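Local coordinates for protein pyruvate kinase (Cryptosporidium parvum, PDB 4DRS) that probably catalyses the last step of glycolysis, transferring phosphate from phosphoenolpyruvate to ADP to give pyruvate and ATP, at residues A[391-402]-A[441-449]. Residues are numbered along the deposited sequence; the frame is centred on the assembly and turned at random.
Sequences YPVLYHAIHSSV and ISKYRPSQT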
ATOM      1  N   TYR A 391       1.902   2.890  15.011  1.00 49.76           N
ATOM      2  CA  TYR A 391       1.721   4.347  14.917  1.00 48.82           C
ATOM      3  C   TYR A 391       1.815   4.939  13.508  1.00 49.06           C
ATOM      4  O   TYR A 391       0.920   5.684  13.108  1.00 48.07           O
ATOM      5  CB  TYR A 391       2.617   5.096  15.917  1.00 48.14           C
ATOM      6  CG  TYR A 391       2.051   5.074  17.313  1.00 47.19           C
ATOM      7  CD1 TYR A 391       1.007   5.928  17.676  1.00 45.81           C
ATOM      8  CD2 TYR A 391       2.534   4.180  18.266  1.00 46.71           C
ATOM      9  CE1 TYR A 391       0.473   5.901  18.953  1.00 45.08           C
ATOM     10  CE2 TYR A 391       2.004   4.145  19.544  1.00 46.35           C
ATOM     11  CZ  TYR A 391       0.975   5.005  19.880  1.00 45.91           C
ATOM     12  OH  TYR A 391       0.451   4.968  21.150  1.00 46.98           O
ATOM     13  N   PRO A 392       2.884   4.613  12.749  1.00 50.55           N
ATOM     14  CA  PRO A 392       2.921   5.078  11.357  1.00 51.72           C
ATOM     15  C   PRO A 392       1.668   4.705  10.560  1.00 52.23           C
ATOM     16  O   PRO A 392       1.148   5.538   9.814  1.00 52.85           O
ATOM     17  CB  PRO A 392       4.154   4.373  10.788  1.00 52.69           C
ATOM     18  CG  PRO A 392       5.055   4.215  11.966  1.00 52.23           C
ATOM     19  CD  PRO A 392       4.142   3.935  13.127  1.00 51.41           C
ATOM     20  N   VAL A 393       1.178   3.477  10.736  1.00 52.78           N
ATOM     21  CA  VAL A 393      -0.013   3.009  10.022  1.00 53.32           C
ATOM     22  C   VAL A 393      -1.248   3.789  10.460  1.00 52.47           C
ATOM     23  O   VAL A 393      -2.039   4.233   9.620  1.00 54.14           O
ATOM     24  CB  VAL A 393      -0.230   1.481  10.184  1.00 55.08           C
ATOM     25  CG1 VAL A 393      -1.629   1.069   9.737  1.00 54.72           C
ATOM     26  CG2 VAL A 393       0.822   0.711   9.398  1.00 55.53           C
ATOM     27  N   LEU A 394      -1.399   3.969  11.771  1.00 50.33           N
ATOM     28  CA  LEU A 394      -2.521   4.727  12.318  1.00 48.64           C
ATOM     29  C   LEU A 394      -2.527   6.160  11.784  1.00 48.51           C
ATOM     30  O   LEU A 394      -3.581   6.685  11.414  1.00 48.94           O
ATOM     31  CB  LEU A 394      -2.494   4.708  13.854  1.00 47.19           C
ATOM     32  CG  LEU A 394      -3.603   5.430  14.634  1.00 46.19           C
ATOM     33  CD1 LEU A 394      -4.998   4.959  14.231  1.00 45.92           C
ATOM     34  CD2 LEU A 394      -3.386   5.255  16.129  1.00 44.68           C
ATOM     35  N   TYR A 395      -1.346   6.776  11.735  1.00 48.17           N
ATOM     36  CA  TYR A 395      -1.208   8.138  11.232  1.00 48.25           C
ATOM     37  C   TYR A 395      -1.699   8.279   9.794  1.00 49.29           C
ATOM     38  O   TYR A 395      -2.462   9.192   9.485  1.00 48.56           O
ATOM     39  CB  TYR A 395       0.239   8.634  11.328  1.00 47.78           C
ATOM     40  CG  TYR A 395       0.424   9.990  10.685  1.00 47.39           C
ATOM     41  CD1 TYR A 395      -0.144  11.131  11.257  1.00 46.73           C
ATOM     42  CD2 TYR A 395       1.130  10.133   9.487  1.00 47.33           C
ATOM     43  CE1 TYR A 395       0.003  12.378  10.671  1.00 46.29           C
ATOM     44  CE2 TYR A 395       1.283  11.377   8.889  1.00 47.61           C
ATOM     45  CZ  TYR A 395       0.716  12.496   9.488  1.00 47.60           C
ATOM     46  OH  TYR A 395       0.857  13.744   8.916  1.00 47.94           O
ATOM     47  N   HIS A 396      -1.254   7.375   8.924  1.00 51.19           N
ATOM     48  CA  HIS A 396      -1.619   7.436   7.512  1.00 53.10           C
ATOM     49  C   HIS A 396      -3.084   7.209   7.286  1.00 52.13           C
ATOM     50  O   HIS A 396      -3.677   7.833   6.408  1.00 53.33           O
ATOM     51  CB  HIS A 396      -0.764   6.483   6.676  1.00 57.16           C
ATOM     52  CG  HIS A 396       0.683   6.911   6.563  1.00 59.97           C
ATOM     53  ND1 HIS A 396       1.053   8.067   5.976  1.00 61.57           N
ATOM     54  CD2 HIS A 396       1.859   6.296   6.994  1.00 61.96           C
ATOM     55  CE1 HIS A 396       2.393   8.188   6.029  1.00 63.26           C
ATOM     56  NE2 HIS A 396       2.887   7.103   6.652  1.00 63.58           N
ATOM     57  N   ALA A 397      -3.686   6.334   8.089  1.00 51.13           N
ATOM     58  CA  ALA A 397      -5.127   6.079   8.020  1.00 50.72           C
ATOM     59  C   ALA A 397      -5.937   7.354   8.289  1.00 50.28           C
ATOM     60  O   ALA A 397      -6.800   7.727   7.488  1.00 49.91           O
ATOM     61  CB  ALA A 397      -5.524   4.968   8.985  1.00 49.51           C
ATOM     62  N   ILE A 398      -5.635   8.028   9.400  1.00 49.88           N
ATOM     63  CA  ILE A 398      -6.308   9.280   9.761  1.00 49.17           C
ATOM     64  C   ILE A 398      -6.018  10.389   8.745  1.00 49.22           C
ATOM     65  O   ILE A 398      -6.933  11.082   8.305  1.00 49.64           O
ATOM     66  CB  ILE A 398      -5.947   9.746  11.193  1.00 48.36           C
ATOM     67  CG1 ILE A 398      -6.334   8.678  12.221  1.00 48.24           C
ATOM     68  CG2 ILE A 398      -6.646  11.057  11.527  1.00 47.19           C
ATOM     69  CD1 ILE A 398      -5.589   8.784  13.537  1.00 46.93           C
ATOM     70  N   HIS A 399      -4.754  10.536   8.359  1.00 49.72           N
ATOM     71  CA  HIS A 399      -4.353  11.562   7.390  1.00 51.67           C
ATOM     72  C   HIS A 399      -5.072  11.430   6.068  1.00 53.25           C
ATOM     73  O   HIS A 399      -5.480  12.432   5.475  1.00 53.20           O
ATOM     74  CB  HIS A 399      -2.840  11.550   7.195  1.00 51.98           C
ATOM     75  CG  HIS A 399      -2.319  12.696   6.365  1.00 52.91           C
ATOM     76  ND1 HIS A 399      -2.220  13.947   6.843  1.00 53.45           N
ATOM     77  CD2 HIS A 399      -1.861  12.740   5.053  1.00 54.41           C
ATOM     78  CE1 HIS A 399      -1.724  14.754   5.887  1.00 52.80           C
ATOM     79  NE2 HIS A 399      -1.506  14.015   4.794  1.00 54.47           N
ATOM     80  N   SER A 400      -5.245  10.191   5.608  1.00 55.04           N
ATOM     81  CA  SER A 400      -5.969   9.901   4.361  1.00 57.70           C
ATOM     82  C   SER A 400      -7.478  10.143   4.457  1.00 58.14           C
ATOM     83  O   SER A 400      -8.107  10.513   3.466  1.00 59.69           O
ATOM     84  CB  SER A 400      -5.722   8.459   3.914  1.00 58.51           C
ATOM     85  OG  SER A 400      -4.352   8.236   3.646  1.00 60.66           O
ATOM     86  N   SER A 401      -8.049   9.922   5.639  1.00 57.89           N
ATOM     87  CA  SER A 401      -9.492  10.083   5.855  1.00 58.58           C
ATOM     88  C   SER A 401      -9.939  11.548   5.925  1.00 57.90           C
ATOM     89  O   SER A 401     -11.132  11.842   5.841  1.00 58.48           O
ATOM     90  CB  SER A 401      -9.926   9.358   7.132  1.00 58.86           C
ATOM     91  OG  SER A 401      -9.471   8.017   7.141  1.00 60.48           O
ATOM     92  N   VAL A 402      -8.981  12.458   6.083  1.00 56.68           N
ATOM     93  CA  VAL A 402      -9.284  13.877   6.236  1.00 56.22           C
ATOM     94  C   VAL A 402      -9.219  14.600   4.889  1.00 57.35           C
ATOM     95  O   VAL A 402      -8.165  14.641   4.255  1.00 57.65           O
ATOM     96  CB  VAL A 402      -8.369  14.553   7.287  1.00 54.30           C
ATOM     97  CG1 VAL A 402      -8.627  16.050   7.351  1.00 53.54           C
ATOM     98  CG2 VAL A 402      -8.591  13.934   8.659  1.00 53.56           C
ATOM     99  N   ILE A 441      -3.248  17.999  17.228  1.00 32.49           N
ATOM    100  CA  ILE A 441      -2.114  17.076  17.289  1.00 32.51           C
ATOM    101  C   ILE A 441      -2.602  15.715  17.789  1.00 33.46           C
ATOM    102  O   ILE A 441      -2.235  14.681  17.227  1.00 33.84           O
ATOM    103  CB  ILE A 441      -0.951  17.609  18.161  1.00 32.11           C
ATOM    104  CG1 ILE A 441      -0.419  18.934  17.602  1.00 31.76           C
ATOM    105  CG2 ILE A 441       0.186  16.590  18.235  1.00 31.59           C
ATOM    106  CD1 ILE A 441       0.510  19.679  18.540  1.00 31.79           C
ATOM    107  N   SER A 442      -3.455  15.732  18.819  1.00 33.88           N
ATOM    108  CA  SER A 442      -4.042  14.516  19.398  1.00 34.13           C
ATOM    109  C   SER A 442      -4.825  13.694  18.374  1.00 34.81           C
ATOM    110  O   SER A 442      -4.771  12.465  18.377  1.00 35.14           O
ATOM    111  CB  SER A 442      -4.947  14.875  20.580  1.00 34.44           C
ATOM    112  OG  SER A 442      -5.433  13.706  21.218  1.00 35.02           O
ATOM    113  N   LYS A 443      -5.550  14.390  17.501  1.00 35.55           N
ATOM    114  CA  LYS A 443      -6.291  13.783  16.396  1.00 35.82           C
ATOM    115  C   LYS A 443      -5.409  12.902  15.496  1.00 36.71           C
ATOM    116  O   LYS A 443      -5.876  11.901  14.948  1.00 37.23           O
ATOM    117  CB  LYS A 443      -6.954  14.888  15.572  1.00 35.78           C
ATOM    118  CG  LYS A 443      -7.742  14.423  14.359  1.00 37.83           C
ATOM    119  CD  LYS A 443      -8.270  15.608  13.563  1.00 38.11           C
ATOM    120  CE  LYS A 443      -9.004  15.148  12.316  1.00 39.53           C
ATOM    121  NZ  LYS A 443      -9.567  16.306  11.564  1.00 41.14           N
ATOM    122  N   TYR A 444      -4.134  13.264  15.349  1.00 36.18           N
ATOM    123  CA  TYR A 444      -3.256  12.518  14.447  1.00 36.54           C
ATOM    124  C   TYR A 444      -2.415  11.457  15.141  1.00 37.30           C
ATOM    125  O   TYR A 444      -1.533  10.857  14.520  1.00 38.17           O
ATOM    126  CB  TYR A 444      -2.428  13.461  13.567  1.00 36.10           C
ATOM    127  CG  TYR A 444      -3.303  14.132  12.545  1.00 36.05           C
ATOM    128  CD1 TYR A 444      -3.592  13.505  11.332  1.00 36.73           C
ATOM    129  CD2 TYR A 444      -3.895  15.367  12.810  1.00 35.98           C
ATOM    130  CE1 TYR A 444      -4.428  14.101  10.402  1.00 37.52           C
ATOM    131  CE2 TYR A 444      -4.735  15.973  11.884  1.00 36.69           C
ATOM    132  CZ  TYR A 444      -4.996  15.335  10.685  1.00 37.11           C
ATOM    133  OH  TYR A 444      -5.817  15.924   9.761  1.00 38.08           O
ATOM    134  N   ARG A 445      -2.716  11.235  16.422  1.00 37.25           N
ATOM    135  CA  ARG A 445      -2.232  10.086  17.198  1.00 37.69           C
ATOM    136  C   ARG A 445      -0.714   9.858  17.184  1.00 37.72           C
ATOM    137  O   ARG A 445      -0.246   8.777  16.811  1.00 38.00           O
ATOM    138  CB  ARG A 445      -2.972   8.805  16.784  1.00 38.04           C
ATOM    139  CG  ARG A 445      -4.450   8.773  17.150  1.00 39.26           C
ATOM    140  CD  ARG A 445      -4.668   8.752  18.655  1.00 39.64           C
ATOM    141  NE  ARG A 445      -6.049   8.426  19.011  1.00 40.72           N
ATOM    142  CZ  ARG A 445      -6.974   9.314  19.372  1.00 40.58           C
ATOM    143  NH1 ARG A 445      -6.676  10.605  19.435  1.00 40.02           N
ATOM    144  NH2 ARG A 445      -8.203   8.905  19.677  1.00 41.57           N
ATOM    145  N   PRO A 446       0.061  10.868  17.605  1.00 36.96           N
ATOM    146  CA  PRO A 446       1.509  10.677  17.632  1.00 37.25           C
ATOM    147  C   PRO A 446       1.921   9.647  18.682  1.00 38.31           C
ATOM    148  O   PRO A 446       1.230   9.487  19.690  1.00 39.52           O
ATOM    149  CB  PRO A 446       2.032  12.058  18.030  1.00 36.01           C
ATOM    150  CG  PRO A 446       0.928  12.657  18.829  1.00 35.76           C
ATOM    151  CD  PRO A 446      -0.335  12.170  18.176  1.00 36.49           C
ATOM    152  N   SER A 447       3.033   8.956  18.454  1.00 38.68           N
ATOM    153  CA  SER A 447       3.576   8.072  19.478  1.00 40.18           C
ATOM    154  C   SER A 447       4.170   8.907  20.607  1.00 40.03           C
ATOM    155  O   SER A 447       4.238   8.453  21.746  1.00 40.44           O
ATOM    156  CB  SER A 447       4.639   7.129  18.901  1.00 41.09           C
ATOM    157  OG  SER A 447       5.883   7.788  18.759  1.00 40.90           O
ATOM    158  N   GLN A 448       4.603  10.122  20.278  1.00 39.35           N
ATOM    159  CA  GLN A 448       5.195  11.021  21.267  1.00 39.96           C
ATOM    160  C   GLN A 448       4.109  11.606  22.149  1.00 39.97           C
ATOM    161  O   GLN A 448       3.000  11.886  21.682  1.00 39.65           O
ATOM    162  CB  GLN A 448       5.964  12.166  20.597  1.00 39.65           C
ATOM    163  CG  GLN A 448       7.164  11.744  19.764  1.00 40.73           C
ATOM    164  CD  GLN A 448       6.775  11.220  18.395  1.00 41.37           C
ATOM    165  OE1 GLN A 448       5.647  11.424  17.939  1.00 41.60           O
ATOM    166  NE2 GLN A 448       7.707  10.549  17.729  1.00 41.79           N
ATOM    167  N   THR A 449       4.432  11.788  23.425  1.00 40.18           N
ATOM    168  CA  THR A 449       3.556  12.504  24.344  1.00 40.21           C
ATOM    169  C   THR A 449       3.442  13.961  23.898  1.00 38.56           C
ATOM    170  O   THR A 449       4.430  14.563  23.469  1.00 37.78           O
ATOM    171  CB  THR A 449       4.066  12.394  25.801  1.00 42.41           C
ATOM    172  OG1 THR A 449       3.776  11.082  26.302  1.00 45.21           O
ATOM    173  CG2 THR A 449       3.402  13.427  26.712  1.00 41.15           C
TER
HETATM  174  O   HOH W   1       1.163   8.371  14.442  1.00 32.79           O
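Tyr391 and Ser447 mark one end of this contact, their CA atoms 6.2 Å apart, and Tyr395 and Tyr444 its middle, at 5.8 Å; helix 391-401 runs alongside the turn that leaves helix 436-443. The backbones are joined through a water that donates to both Tyr391 O and Arg445 O. Arg445 has positive phi (52°), and Arg445 O also lies at the edge of the Tyr391 ring, 3.2 Å from CD1. Over one face of that ring lies Ser447, its CA 3.8 Å from the centroid in a CH-pi contact. Tyr444 lies along the helix: its CD1 meets Tyr395 CE1 at 3.8 Å and Ile398 CG2, its edge reaches His399 CA, and its OH lies against both methyls of Val402. Ile398 sets CD1 3.4 Å from Lys443 O and against Arg445 CG, while Leu394 CD2 packs on Arg445 CB. The bend at chi2 (-66°) folds the arginine back over its own turn, where NH1 and Arg445 N grip Ser442 O from opposite faces. Arg445 NH2 ties this turn to the barrel domain by a salt bridge to Asp357 and a hydrogen bond to Gly355 O. Lys443 NZ forms a salt bridge with Glu410 OE2, also hydrogen-bonded to Tyr444 OH, while Tyr395 OH hydrogen-bonds Glu418 of the second subunit across a subunit interface. Helix 408-422 packs on Tyr395 and Tyr444 through Cys414, and beyond Ser447 the chain enters strand 449-454, beside strand 427-431.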